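Local coordinates for SusD/RagB family nutrient-binding outer membrane lipoprotein (Bacteroides vulgatus, PDB 4F7A) that probably binds glycans, perhaps mucin O-glycans, at the outer membrane as a SusD-like lipoprotein of a nutrient-uptake system, at residues N213-K216 with T217-T220. Sequence-based numbering, arbitrary orientation.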
loop_
_atom_site.group_PDB
_atom_site.type_symbol
_atom_site.label_atom_id
_atom_site.label_comp_id
_atom_site.label_asym_id
_atom_site.label_seq_id
_atom_site.Cartn_x
_atom_site.Cartn_y
_atom_site.Cartn_z
ATOM N N ASN A 213 3.958 14.396 -9.492
ATOM C CA ASN A 213 3.208 14.879 -10.657
ATOM C C ASN A 213 2.451 16.151 -10.352
ATOM O O ASN A 213 2.401 17.029 -11.197
ATOM C CB ASN A 213 2.221 13.846 -11.181
ATOM C CG ASN A 213 2.891 12.671 -11.826
ATOM O OD1 ASN A 213 3.998 12.786 -12.408
ATOM N ND2 ASN A 213 2.211 11.530 -11.782
ATOM N N VAL A 214 1.883 16.256 -9.149
ATOM C CA VAL A 214 1.129 17.464 -8.750
ATOM C C VAL A 214 1.985 18.620 -8.267
ATOM O O VAL A 214 1.628 19.791 -8.479
ATOM C CB VAL A 214 0.015 17.132 -7.690
ATOM C CG1 VAL A 214 0.609 16.750 -6.341
ATOM C CG2 VAL A 214 -0.950 18.301 -7.531
ATOM N N ASP A 215 3.102 18.324 -7.610
ATOM C CA ASP A 215 3.916 19.363 -6.972
ATOM C C ASP A 215 5.397 19.004 -7.020
ATOM O O ASP A 215 5.976 18.480 -6.045
ATOM C CB ASP A 215 3.441 19.586 -5.534
ATOM C CG ASP A 215 3.965 20.886 -4.920
ATOM O OD1 ASP A 215 4.999 21.399 -5.362
ATOM O OD2 ASP A 215 3.352 21.385 -3.948
ATOM N N LYS A 216 6.015 19.277 -8.167
ATOM C CA LYS A 216 7.403 18.893 -8.374
ATOM C C LYS A 216 8.342 19.575 -7.397
ATOM O O LYS A 216 9.350 18.985 -6.984
ATOM C CB LYS A 216 7.858 19.187 -9.808
ATOM C CG LYS A 216 9.280 18.713 -10.103
ATOM C CD LYS A 216 9.646 18.931 -11.584
ATOM C CE LYS A 216 11.128 18.619 -11.851
ATOM N NZ LYS A 216 11.454 18.798 -13.299
ATOM N N THR A 217 8.033 20.817 -7.037
ATOM C CA THR A 217 8.861 21.565 -6.099
ATOM C C THR A 217 8.913 20.893 -4.733
ATOM O O THR A 217 9.981 20.743 -4.183
ATOM C CB THR A 217 8.358 23.014 -5.943
ATOM O OG1 THR A 217 8.458 23.655 -7.211
ATOM C CG2 THR A 217 9.183 23.778 -4.916
ATOM N N LEU A 218 7.763 20.471 -4.213
ATOM C CA LEU A 218 7.679 19.727 -2.938
ATOM C C LEU A 218 8.351 18.370 -3.040
ATOM O O LEU A 218 9.123 17.985 -2.154
ATOM C CB LEU A 218 6.220 19.499 -2.544
ATOM C CG LEU A 218 5.882 18.912 -1.155
ATOM C CD1 LEU A 218 6.566 19.706 -0.006
ATOM C CD2 LEU A 218 4.351 18.909 -0.980
ATOM N N ALA A 219 8.046 17.632 -4.105
ATOM C CA ALA A 219 8.685 16.329 -4.329
ATOM C C ALA A 219 10.201 16.462 -4.309
ATOM O O ALA A 219 10.896 15.619 -3.746
ATOM C CB ALA A 219 8.215 15.714 -5.679
ATOM N N THR A 220 10.712 17.517 -4.946
ATOM C CA THR A 220 12.157 17.721 -5.072
ATOM C C THR A 220 12.765 17.972 -3.700
ATOM O O THR A 220 13.769 17.338 -3.341
ATOM C CB THR A 220 12.485 18.869 -6.052
ATOM O OG1 THR A 220 11.879 18.598 -7.330
ATOM C CG2 THR A 220 14.030 19.087 -6.220
HETATM O O HOH W 1 5.857 22.588 -8.268
#
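Asp215 swings CG to the side away from its own N (chi1 -165°), which sets the carboxylate over the first turn beside Leu218, while Thr220 carries OG1 beside its own backbone N (chi1 -56°), where the hydroxyl can reach back to Lys216. Asp215 OD1 accepts from Leu218 N at 3.1 Å; the N-H points almost straight at the oxygen but meets it from above the carboxylate plane, 61° out of it. The same carboxylate lies against the Leu218 side chain, its CG 3.6 Å from Leu218 CB, and OD2 skirts CB and CD2. A water donates to OD1 and accepts from Thr217 N at 3.1 Å, so a second amide of the first turn is tied to the carboxylate indirectly. This is an aspartate N-cap, at the end of the loop that follows helix 193-210 and immediately before helix 216-228 of the TPR-like, largely helical SusD fold. The positive end of the helix dipole would probably stabilise the charge on Asp215. Cut back to an alanine here, the side chain would offer no cap, and Leu218 N and the bridging water would each probably be left without this oxygen. The backbone carries the turn onward: Asp215 O takes Ala219 N at 3.0 Å. One residue later, Lys216 O is gripped twice, by Thr220 N at 2.9 Å and by Thr220 OG1 at 2.6 Å, the two donors approaching from opposite faces of the carbonyl plane. The hydroxyl thus doubles the helical bond and also lies 3.8 Å from Lys216 CG. Beyond that carbon the Lys216 chain runs fully extended to a salt bridge with the C-terminal carboxylate of Phe511, and Asn213 bonds to Asn509 and Asn510 near the C-terminus and to Arg347 just past helix 334-346.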